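Local coordinates for lipase-specific foldase (Burkholderia glumae, PDB 2ES4), which helps the extracellular lipase to fold during its passage through the periplasm, as a lipase-specific chaperone of the inner membrane, at residues B[60-65]-B[96-101]; B[126-131]-B[174-179]; B[284-289]-B[326-331]. One frame throughout, in Å; residues are numbered along the deposited sequence.

Contact 1: B[60-65]-B[96-101]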
ATOM      1  N   PRO B  60     -20.114  10.461   2.944  1.00 28.76           N
ATOM      2  CA  PRO B  60     -18.792  11.087   3.061  1.00 29.14           C
ATOM      3  C   PRO B  60     -17.807  10.308   2.185  1.00 28.20           C
ATOM      4  O   PRO B  60     -18.026   9.119   1.917  1.00 25.40           O
ATOM      5  CB  PRO B  60     -18.479  10.946   4.550  1.00 30.67           C
ATOM      6  CG  PRO B  60     -19.284   9.760   4.978  1.00 32.93           C
ATOM      7  CD  PRO B  60     -20.563   9.981   4.268  1.00 29.72           C
ATOM      8  N   GLY B  61     -16.781  10.997   1.690  1.00 28.02           N
ATOM      9  CA  GLY B  61     -15.797  10.382   0.811  1.00 27.19           C
ATOM     10  C   GLY B  61     -15.288   9.007   1.202  1.00 26.38           C
ATOM     11  O   GLY B  61     -15.182   8.129   0.345  1.00 25.27           O
ATOM     12  N   ALA B  62     -15.055   8.798   2.497  1.00 24.36           N
ATOM     13  CA  ALA B  62     -14.562   7.513   2.999  1.00 25.46           C
ATOM     14  C   ALA B  62     -15.459   6.325   2.651  1.00 25.03           C
ATOM     15  O   ALA B  62     -14.964   5.228   2.397  1.00 23.58           O
ATOM     16  CB  ALA B  62     -14.354   7.577   4.494  1.00 24.95           C
ATOM     17  N   LEU B  63     -16.768   6.568   2.595  1.00 23.74           N
ATOM     18  CA  LEU B  63     -17.741   5.518   2.305  1.00 23.68           C
ATOM     19  C   LEU B  63     -18.351   5.556   0.912  1.00 22.94           C
ATOM     20  O   LEU B  63     -18.801   4.527   0.414  1.00 21.66           O
ATOM     21  CB  LEU B  63     -18.866   5.552   3.344  1.00 24.47           C
ATOM     22  CG  LEU B  63     -18.452   5.572   4.818  1.00 24.87           C
ATOM     23  CD1 LEU B  63     -19.663   5.781   5.689  1.00 28.49           C
ATOM     24  CD2 LEU B  63     -17.729   4.290   5.185  1.00 26.09           C
ATOM     25  N   ALA B  64     -18.363   6.731   0.283  1.00 22.41           N
ATOM     26  CA  ALA B  64     -18.946   6.894  -1.055  1.00 22.79           C
ATOM     27  C   ALA B  64     -18.414   5.897  -2.084  1.00 23.79           C
ATOM     28  O   ALA B  64     -17.209   5.680  -2.177  1.00 23.75           O
ATOM     29  CB  ALA B  64     -18.741   8.300  -1.545  1.00 21.70           C
ATOM     30  N   GLY B  65     -19.335   5.259  -2.805  1.00 25.22           N
ATOM     31  CA  GLY B  65     -18.963   4.277  -3.810  1.00 22.77           C
ATOM     32  C   GLY B  65     -18.900   2.857  -3.273  1.00 23.24           C
ATOM     33  O   GLY B  65     -18.684   1.914  -4.034  1.00 22.41           O
ATOM     34  N   GLN B  96     -15.247   8.443  10.528  1.00 29.21           N
ATOM     35  CA  GLN B  96     -15.186   9.219  11.772  1.00 32.23           C
ATOM     36  C   GLN B  96     -14.413  10.536  11.683  1.00 33.55           C
ATOM     37  O   GLN B  96     -14.728  11.491  12.393  1.00 33.29           O
ATOM     38  CB  GLN B  96     -14.623   8.371  12.914  1.00 34.85           C
ATOM     39  CG  GLN B  96     -13.160   8.004  12.773  1.00 39.21           C
ATOM     40  CD  GLN B  96     -12.642   7.163  13.912  1.00 42.31           C
ATOM     41  OE1 GLN B  96     -13.225   6.138  14.268  1.00 43.63           O
ATOM     42  NE2 GLN B  96     -11.529   7.591  14.492  1.00 43.65           N
ATOM     43  N   GLY B  97     -13.428  10.587  10.788  1.00 32.95           N
ATOM     44  CA  GLY B  97     -12.632  11.788  10.624  1.00 33.07           C
ATOM     45  C   GLY B  97     -13.307  12.898   9.842  1.00 33.29           C
ATOM     46  O   GLY B  97     -12.822  14.029   9.826  1.00 32.69           O
ATOM     47  N   GLU B  98     -14.425  12.578   9.190  1.00 32.80           N
ATOM     48  CA  GLU B  98     -15.157  13.554   8.388  1.00 34.66           C
ATOM     49  C   GLU B  98     -16.524  13.860   8.977  1.00 34.19           C
ATOM     50  O   GLU B  98     -17.309  14.595   8.375  1.00 34.84           O
ATOM     51  CB  GLU B  98     -15.348  13.037   6.959  1.00 37.32           C
ATOM     52  CG  GLU B  98     -14.088  12.590   6.281  1.00 42.43           C
ATOM     53  CD  GLU B  98     -14.310  12.034   4.894  1.00 44.93           C
ATOM     54  OE1 GLU B  98     -15.049  11.037   4.751  1.00 42.36           O
ATOM     55  OE2 GLU B  98     -13.720  12.587   3.947  1.00 48.37           O
ATOM     56  N   LEU B  99     -16.819  13.276  10.136  1.00 33.83           N
ATOM     57  CA  LEU B  99     -18.113  13.466  10.786  1.00 34.15           C
ATOM     58  C   LEU B  99     -17.988  13.851  12.242  1.00 34.64           C
ATOM     59  O   LEU B  99     -16.991  13.540  12.899  1.00 35.00           O
ATOM     60  CB  LEU B  99     -18.945  12.182  10.694  1.00 32.44           C
ATOM     61  CG  LEU B  99     -19.286  11.598   9.320  1.00 31.84           C
ATOM     62  CD1 LEU B  99     -19.934  10.251   9.478  1.00 29.12           C
ATOM     63  CD2 LEU B  99     -20.166  12.562   8.550  1.00 32.67           C
ATOM     64  N   THR B 100     -19.003  14.550  12.742  1.00 35.25           N
ATOM     65  CA  THR B 100     -19.043  14.943  14.144  1.00 34.79           C
ATOM     66  C   THR B 100     -19.454  13.669  14.879  1.00 35.84           C
ATOM     67  O   THR B 100     -20.042  12.769  14.259  1.00 36.77           O
ATOM     68  CB  THR B 100     -20.109  16.041  14.399  1.00 35.23           C
ATOM     69  OG1 THR B 100     -21.411  15.533  14.095  1.00 34.89           O
ATOM     70  CG2 THR B 100     -19.821  17.268  13.579  1.00 34.99           C
ATOM     71  N   PRO B 101     -19.132  13.551  16.187  1.00 36.55           N
ATOM     72  CA  PRO B 101     -19.521  12.342  16.926  1.00 37.29           C
ATOM     73  C   PRO B 101     -21.019  12.032  16.798  1.00 37.81           C
ATOM     74  O   PRO B 101     -21.403  10.877  16.597  1.00 38.39           O
ATOM     75  CB  PRO B 101     -19.144  12.698  18.357  1.00 37.74           C
ATOM     76  CG  PRO B 101     -17.921  13.541  18.165  1.00 37.86           C
ATOM     77  CD  PRO B 101     -18.325  14.442  17.051  1.00 37.68           C
TER

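Contact 2: B[126-131]-B[174-179]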
ATOM      1  N   LEU B 126     -27.593  -2.442  18.116  1.00 44.48           N
ATOM      2  CA  LEU B 126     -27.460  -1.152  18.790  1.00 43.68           C
ATOM      3  C   LEU B 126     -26.791  -1.329  20.147  1.00 44.15           C
ATOM      4  O   LEU B 126     -26.067  -0.445  20.609  1.00 43.65           O
ATOM      5  CB  LEU B 126     -28.822  -0.487  18.967  1.00 43.62           C
ATOM      6  CG  LEU B 126     -29.446   0.140  17.719  1.00 43.66           C
ATOM      7  CD1 LEU B 126     -30.870   0.573  18.015  1.00 43.82           C
ATOM      8  CD2 LEU B 126     -28.611   1.319  17.259  1.00 42.56           C
ATOM      9  N   GLY B 127     -27.001  -2.503  20.744  1.00 44.86           N
ATOM     10  CA  GLY B 127     -26.405  -2.823  22.030  1.00 45.37           C
ATOM     11  C   GLY B 127     -24.899  -2.958  21.914  1.00 45.51           C
ATOM     12  O   GLY B 127     -24.162  -2.343  22.685  1.00 45.82           O
ATOM     13  N   VAL B 128     -24.442  -3.711  20.912  1.00 45.20           N
ATOM     14  CA  VAL B 128     -23.009  -3.903  20.680  1.00 44.73           C
ATOM     15  C   VAL B 128     -22.373  -2.554  20.375  1.00 44.14           C
ATOM     16  O   VAL B 128     -21.285  -2.257  20.865  1.00 44.10           O
ATOM     17  CB  VAL B 128     -22.735  -4.863  19.511  1.00 45.12           C
ATOM     18  CG1 VAL B 128     -21.238  -5.079  19.342  1.00 44.54           C
ATOM     19  CG2 VAL B 128     -23.426  -6.184  19.753  1.00 44.77           C
ATOM     20  N   TRP B 129     -23.099  -1.728  19.620  1.00 43.97           N
ATOM     21  CA  TRP B 129     -22.641  -0.396  19.275  1.00 44.19           C
ATOM     22  C   TRP B 129     -22.285   0.400  20.522  1.00 45.33           C
ATOM     23  O   TRP B 129     -21.249   1.068  20.558  1.00 43.85           O
ATOM     24  CB  TRP B 129     -23.696   0.359  18.456  1.00 43.92           C
ATOM     25  CG  TRP B 129     -23.342   1.793  18.120  1.00 43.18           C
ATOM     26  CD1 TRP B 129     -24.165   2.876  18.217  1.00 43.30           C
ATOM     27  CD2 TRP B 129     -22.077   2.287  17.641  1.00 42.70           C
ATOM     28  NE1 TRP B 129     -23.501   4.014  17.831  1.00 42.45           N
ATOM     29  CE2 TRP B 129     -22.221   3.687  17.474  1.00 42.33           C
ATOM     30  CE3 TRP B 129     -20.832   1.689  17.341  1.00 42.69           C
ATOM     31  CZ2 TRP B 129     -21.164   4.502  17.015  1.00 41.68           C
ATOM     32  CZ3 TRP B 129     -19.783   2.487  16.887  1.00 42.90           C
ATOM     33  CH2 TRP B 129     -19.957   3.886  16.728  1.00 41.48           C
ATOM     34  N   ARG B 130     -23.142   0.292  21.534  1.00 47.07           N
ATOM     35  CA  ARG B 130     -22.939   0.968  22.808  1.00 48.42           C
ATOM     36  C   ARG B 130     -21.672   0.464  23.493  1.00 49.39           C
ATOM     37  O   ARG B 130     -20.820   1.252  23.908  1.00 49.45           O
ATOM     38  CB  ARG B 130     -24.137   0.775  23.727  1.00 48.91           C
ATOM     39  N   ARG B 131     -21.524  -0.856  23.543  1.00 50.07           N
ATOM     40  CA  ARG B 131     -20.358  -1.475  24.159  1.00 51.04           C
ATOM     41  C   ARG B 131     -19.064  -1.219  23.393  1.00 51.04           C
ATOM     42  O   ARG B 131     -18.001  -1.078  24.002  1.00 50.53           O
ATOM     43  CB  ARG B 131     -20.590  -2.969  24.345  1.00 51.74           C
ATOM     44  CG  ARG B 131     -21.395  -3.287  25.592  1.00 53.84           C
ATOM     45  CD  ARG B 131     -21.591  -4.780  25.782  1.00 56.17           C
ATOM     46  NE  ARG B 131     -22.654  -5.314  24.935  1.00 57.82           N
ATOM     47  CZ  ARG B 131     -23.136  -6.552  25.026  1.00 59.08           C
ATOM     48  NH1 ARG B 131     -22.653  -7.398  25.928  1.00 59.29           N
ATOM     49  NH2 ARG B 131     -24.112  -6.943  24.216  1.00 59.26           N
ATOM     50  N   GLY B 174     -16.948  -7.563  26.527  1.00 55.49           N
ATOM     51  CA  GLY B 174     -17.292  -8.800  27.215  1.00 54.52           C
ATOM     52  C   GLY B 174     -17.426 -10.010  26.320  1.00 54.21           C
ATOM     53  O   GLY B 174     -16.449 -10.475  25.735  1.00 53.89           O
ATOM     54  N   GLU B 175     -18.669 -10.456  26.149  1.00 53.46           N
ATOM     55  CA  GLU B 175     -18.989 -11.607  25.309  1.00 53.32           C
ATOM     56  C   GLU B 175     -18.548 -11.415  23.855  1.00 53.38           C
ATOM     57  O   GLU B 175     -18.271 -12.389  23.151  1.00 52.77           O
ATOM     58  CB  GLU B 175     -20.462 -11.876  25.370  1.00 53.67           C
ATOM     59  N   TRP B 176     -18.450 -10.150  23.441  1.00 53.07           N
ATOM     60  CA  TRP B 176     -18.034  -9.796  22.094  1.00 53.10           C
ATOM     61  C   TRP B 176     -16.545  -9.527  21.934  1.00 53.49           C
ATOM     62  O   TRP B 176     -16.076  -9.317  20.815  1.00 53.46           O
ATOM     63  CB  TRP B 176     -18.825  -8.616  21.543  1.00 52.28           C
ATOM     64  CG  TRP B 176     -20.272  -8.898  21.356  1.00 51.44           C
ATOM     65  CD1 TRP B 176     -21.262  -8.708  22.273  1.00 50.99           C
ATOM     66  CD2 TRP B 176     -20.902  -9.424  20.185  1.00 51.09           C
ATOM     67  NE1 TRP B 176     -22.475  -9.084  21.754  1.00 50.62           N
ATOM     68  CE2 TRP B 176     -22.292  -9.528  20.475  1.00 50.93           C
ATOM     69  CE3 TRP B 176     -20.437  -9.815  18.916  1.00 50.99           C
ATOM     70  CZ2 TRP B 176     -23.227 -10.009  19.532  1.00 50.88           C
ATOM     71  CZ3 TRP B 176     -21.361 -10.290  17.982  1.00 50.93           C
ATOM     72  CH2 TRP B 176     -22.747 -10.384  18.296  1.00 51.02           C
ATOM     73  N   ALA B 177     -15.791  -9.612  23.026  1.00 52.81           N
ATOM     74  CA  ALA B 177     -14.346  -9.384  22.990  1.00 52.46           C
ATOM     75  C   ALA B 177     -13.631 -10.414  22.130  1.00 52.61           C
ATOM     76  O   ALA B 177     -12.707 -10.077  21.385  1.00 52.45           O
ATOM     77  CB  ALA B 177     -13.786  -9.410  24.373  1.00 51.70           C
ATOM     78  N   GLU B 178     -14.102 -11.657  22.209  1.00 52.11           N
ATOM     79  CA  GLU B 178     -13.538 -12.753  21.440  1.00 51.99           C
ATOM     80  C   GLU B 178     -13.744 -12.618  19.926  1.00 50.81           C
ATOM     81  O   GLU B 178     -12.777 -12.669  19.169  1.00 50.26           O
ATOM     82  CB  GLU B 178     -14.061 -14.117  21.949  1.00 53.66           C
ATOM     83  CG  GLU B 178     -13.727 -15.316  21.051  1.00 55.57           C
ATOM     84  CD  GLU B 178     -12.233 -15.582  20.965  1.00 56.54           C
ATOM     85  OE1 GLU B 178     -11.842 -16.413  20.131  1.00 56.39           O
ATOM     86  OE2 GLU B 178     -11.448 -14.967  21.725  1.00 57.15           O
ATOM     87  N   PRO B 179     -15.002 -12.469  19.465  1.00 49.79           N
ATOM     88  CA  PRO B 179     -15.219 -12.340  18.027  1.00 48.68           C
ATOM     89  C   PRO B 179     -14.634 -11.058  17.445  1.00 47.06           C
ATOM     90  O   PRO B 179     -14.209 -11.041  16.302  1.00 46.09           O
ATOM     91  CB  PRO B 179     -16.737 -12.380  17.927  1.00 49.17           C
ATOM     92  CG  PRO B 179     -17.183 -11.786  19.153  1.00 50.38           C
ATOM     93  CD  PRO B 179     -16.306 -12.440  20.152  1.00 49.80           C
TER

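Contact 3: B[284-289]-B[326-331]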
ATOM      1  N   GLN B 284      15.922  -3.198 -29.548  1.00 20.97           N
ATOM      2  CA  GLN B 284      17.318  -3.233 -29.984  1.00 23.77           C
ATOM      3  C   GLN B 284      17.506  -2.642 -31.382  1.00 23.02           C
ATOM      4  O   GLN B 284      18.515  -1.981 -31.642  1.00 23.84           O
ATOM      5  CB  GLN B 284      17.876  -4.650 -29.928  1.00 22.97           C
ATOM      6  CG  GLN B 284      18.053  -5.190 -28.516  1.00 29.51           C
ATOM      7  N   ALA B 285      16.525  -2.851 -32.263  1.00 22.43           N
ATOM      8  CA  ALA B 285      16.579  -2.310 -33.629  1.00 22.86           C
ATOM      9  C   ALA B 285      16.417  -0.798 -33.555  1.00 23.07           C
ATOM     10  O   ALA B 285      17.140  -0.050 -34.217  1.00 21.85           O
ATOM     11  CB  ALA B 285      15.493  -2.914 -34.494  1.00 24.36           C
ATOM     12  N   TYR B 286      15.501  -0.358 -32.696  1.00 20.37           N
ATOM     13  CA  TYR B 286      15.268   1.058 -32.482  1.00 19.92           C
ATOM     14  C   TYR B 286      16.542   1.694 -31.913  1.00 20.25           C
ATOM     15  O   TYR B 286      16.920   2.788 -32.328  1.00 20.47           O
ATOM     16  CB  TYR B 286      14.097   1.257 -31.516  1.00 19.55           C
ATOM     17  CG  TYR B 286      14.158   2.540 -30.717  1.00 17.90           C
ATOM     18  CD1 TYR B 286      13.877   3.781 -31.318  1.00 19.17           C
ATOM     19  CD2 TYR B 286      14.588   2.526 -29.374  1.00 18.10           C
ATOM     20  CE1 TYR B 286      14.037   4.975 -30.603  1.00 19.39           C
ATOM     21  CE2 TYR B 286      14.751   3.709 -28.654  1.00 18.21           C
ATOM     22  CZ  TYR B 286      14.478   4.926 -29.274  1.00 19.44           C
ATOM     23  OH  TYR B 286      14.641   6.088 -28.573  1.00 21.89           O
ATOM     24  N   ALA B 287      17.153   1.025 -30.934  1.00 19.92           N
ATOM     25  CA  ALA B 287      18.371   1.515 -30.283  1.00 21.86           C
ATOM     26  C   ALA B 287      19.486   1.858 -31.266  1.00 23.15           C
ATOM     27  O   ALA B 287      20.208   2.833 -31.058  1.00 23.51           O
ATOM     28  CB  ALA B 287      18.865   0.525 -29.252  1.00 21.27           C
ATOM     29  N   ALA B 288      19.599   1.079 -32.342  1.00 24.23           N
ATOM     30  CA  ALA B 288      20.611   1.329 -33.374  1.00 24.89           C
ATOM     31  C   ALA B 288      20.297   2.626 -34.119  1.00 25.54           C
ATOM     32  O   ALA B 288      21.200   3.414 -34.411  1.00 24.50           O
ATOM     33  CB  ALA B 288      20.684   0.175 -34.345  1.00 23.87           C
ATOM     34  N   GLU B 289      19.009   2.855 -34.378  1.00 25.36           N
ATOM     35  CA  GLU B 289      18.547   4.065 -35.057  1.00 26.28           C
ATOM     36  C   GLU B 289      18.673   5.273 -34.145  1.00 25.28           C
ATOM     37  O   GLU B 289      19.009   6.372 -34.596  1.00 24.12           O
ATOM     38  CB  GLU B 289      17.095   3.907 -35.514  1.00 28.92           C
ATOM     39  CG  GLU B 289      16.913   3.110 -36.788  1.00 35.48           C
ATOM     40  CD  GLU B 289      17.531   3.793 -37.990  1.00 39.52           C
ATOM     41  OE1 GLU B 289      18.718   3.525 -38.271  1.00 41.73           O
ATOM     42  OE2 GLU B 289      16.844   4.609 -38.642  1.00 42.83           O
ATOM     43  N   SER B 326      11.811   5.104 -21.164  1.00 17.53           N
ATOM     44  CA  SER B 326      12.275   4.606 -19.874  1.00 18.92           C
ATOM     45  C   SER B 326      13.545   3.786 -20.051  1.00 18.49           C
ATOM     46  O   SER B 326      14.527   4.013 -19.349  1.00 18.09           O
ATOM     47  CB  SER B 326      11.202   3.751 -19.203  1.00 19.43           C
ATOM     48  OG  SER B 326      11.736   3.035 -18.098  1.00 21.87           O
ATOM     49  N   LEU B 327      13.525   2.851 -20.999  1.00 17.59           N
ATOM     50  CA  LEU B 327      14.698   2.025 -21.260  1.00 17.91           C
ATOM     51  C   LEU B 327      15.900   2.829 -21.736  1.00 18.00           C
ATOM     52  O   LEU B 327      17.039   2.495 -21.414  1.00 19.18           O
ATOM     53  CB  LEU B 327      14.382   0.892 -22.225  1.00 18.92           C
ATOM     54  CG  LEU B 327      13.898  -0.434 -21.630  1.00 23.42           C
ATOM     55  CD1 LEU B 327      12.779  -0.206 -20.642  1.00 25.43           C
ATOM     56  CD2 LEU B 327      13.472  -1.386 -22.731  1.00 21.29           C
ATOM     57  N   ASP B 328      15.633   3.924 -22.442  1.00 17.42           N
ATOM     58  CA  ASP B 328      16.695   4.808 -22.934  1.00 20.24           C
ATOM     59  C   ASP B 328      17.419   5.539 -21.801  1.00 22.68           C
ATOM     60  O   ASP B 328      18.564   5.969 -21.967  1.00 21.12           O
ATOM     61  CB  ASP B 328      16.134   5.859 -23.891  1.00 21.62           C
ATOM     62  CG  ASP B 328      15.800   5.306 -25.264  1.00 20.74           C
ATOM     63  OD1 ASP B 328      16.141   4.149 -25.580  1.00 20.90           O
ATOM     64  OD2 ASP B 328      15.202   6.061 -26.050  1.00 23.04           O
ATOM     65  N   ARG B 329      16.748   5.666 -20.657  1.00 21.13           N
ATOM     66  CA  ARG B 329      17.312   6.354 -19.498  1.00 23.60           C
ATOM     67  C   ARG B 329      18.162   5.478 -18.586  1.00 25.28           C
ATOM     68  O   ARG B 329      18.498   5.873 -17.468  1.00 28.69           O
ATOM     69  CB  ARG B 329      16.205   7.052 -18.699  1.00 22.72           C
ATOM     70  CG  ARG B 329      15.575   8.227 -19.432  1.00 22.05           C
ATOM     71  CD  ARG B 329      14.639   9.034 -18.533  1.00 23.23           C
ATOM     72  NE  ARG B 329      13.436   8.293 -18.152  1.00 22.71           N
ATOM     73  CZ  ARG B 329      12.293   8.287 -18.836  1.00 23.93           C
ATOM     74  NH1 ARG B 329      12.166   8.983 -19.961  1.00 20.96           N
ATOM     75  NH2 ARG B 329      11.266   7.579 -18.390  1.00 22.35           N
ATOM     76  N   GLY B 330      18.542   4.306 -19.076  1.00 25.59           N
ATOM     77  CA  GLY B 330      19.369   3.426 -18.280  1.00 28.89           C
ATOM     78  C   GLY B 330      20.273   2.575 -19.131  1.00 30.26           C
ATOM     79  O   GLY B 330      20.505   2.887 -20.302  1.00 30.25           O
ATOM     80  N   ALA B 331      20.784   1.501 -18.535  1.00 33.05           N
ATOM     81  CA  ALA B 331      21.677   0.578 -19.223  1.00 36.82           C
ATOM     82  C   ALA B 331      20.878  -0.537 -19.892  1.00 39.35           C
ATOM     83  O   ALA B 331      20.629  -1.587 -19.293  1.00 40.28           O
ATOM     84  CB  ALA B 331      22.687  -0.000 -18.242  1.00 36.80           C
TER

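Contact 1: B[60-65]-B[96-101]
The carboxylate of E98 reaches across to the turn at P60-A62. Its OE1 accepts a hydrogen bond from A62 N, 3.2 Å from N to OE1, with a nearly straight N-H...O angle of 165°. The N-H meets OE1 on the syn side, 19° out of the carboxylate plane. CG of E98 stands anti to the carbonyl carbon (chi1 -52°), and the chain runs on extended from CG to CD. OE1 also lies against carbon: P60 CB is 3.4 Å from E98 OE1, and A62 CB is 3.5 Å from it. Both CB atoms point toward the 96-101 loop. The 60-65 segment is a tight turn in which P60 O accepts from both L63 N and A64 N. The contact thus ties two loops together, one before helix 84-90 and one between that helix and helix 101-116. L63 and L99 both pack on L107 of helix 101-116. Another protein chain lies against the contact. There A62 O and A64 O each accept a hydrogen bond from a basic side chain, and E98 OE2 makes a weak hydrogen bond to a polar one.

Contact 2: B[126-131]-B[174-179]
V128 and W176 join two helical elements in the N-terminal part of this strand-free chaperone. V128 and R131 sit one turn apart on helix 120-137. W176 sits in a short 3-10 turn just before helix 177-198. The chain enters that turn through G174, the first residue to leave the helical conformation after helix 155-172, with a positive phi. A177 N bonds back to G174 O, which closes the turn. The W176 side chain leaves the turn toward helix 120-137. Its indole is received by V128 and R131 in two different ways.

V128 comes over a face. Its CG2 methyl makes a CH-pi contact, 3.8 Å from the centroid of the five-membered ring of W176 and 24° off the ring normal. The methyl is displaced toward the rim, and V128 CG2 lies 3.6 Å from W176 CE2. CG1 of V128 is anti to the backbone N (chi1 -178°), which leaves CG2 as the branch that meets the ring.

R131 comes to the edge instead. Its chain bends at chi3 and brings the guanidinium to the pyrrole side of the indole. The two planes are 81° apart, so this is not a stacked pair. No hydrogen bond links the two segments. The cation-pi partner of W176 is R81, from a loop. V85 of helix 84-90 also packs on the indole, and F89 of the same helix packs on V128. The contact is therefore part of a buried junction of several helices. At the indole edge, R131 NH2 lies 3.7 Å from W176 NE1, while W176 CD1 sits 3.8 Å above the guanidinium plane.

Contact 3: B[284-289]-B[326-331]
Y286 and D328 meet through a single direct hydrogen bond. Y286 OH donates to D328 OD2, 2.6 Å from OH to OD2, and uses the syn lone pair of that oxygen. The two side chains come from opposite directions. Y286 belongs to the long helix 263-294 and D328 to the 326-331 segment, on helix 320-328. CG of Y286 is turned anti to its backbone N, at a chi1 of 152°, and this carries the phenol toward D328.

The flat groups meet edge to edge. The carboxylate is nearly coplanar with the ring, 17° apart, and it lies at the ring edge. D328 OD1 is 3.4 Å from Y286 CE2, beside the hydroxyl-bearing corner.

Packing adds to this. I307 and L310 of helix 300-314 touch Y286, and F315 meets its ring edge-to-face. The contact links helix 263-294 to helix 320-328, with helix 300-314 packed on the tyrosine.

Charge is the third element. D328 OD1 forms a salt bridge with R290 NH1 and accepts a hydrogen bond from Y283 OH, both on helix 263-294. Both carboxylate oxygens are therefore engaged by that helix, with two tyrosine hydroxyls and an arginine sharing one aspartate. This network would be expected to keep D328 ionised and to fix the rotation of its carboxylate.

The three contacts follow one another along the chain without overlap. Contacts 1 and 2 lie in the N-terminal part, with centres about 23 Å apart and nearest atoms about 6 Å apart. Helix 84-90 relates them: contact 1 joins the loops that flank this helix, and the same helix packs on contact 2. Contact 3 is far away at the C-terminal end, its centre about 48 Å from that of contact 1 and about 62 Å from that of contact 2. Contacts 2 and 3 lie on opposite sides of the chain's centre. The chain has no strands. Contacts 1 and 3 both border another protein chain, consistent with an elongated chaperone that holds its partner at both ends.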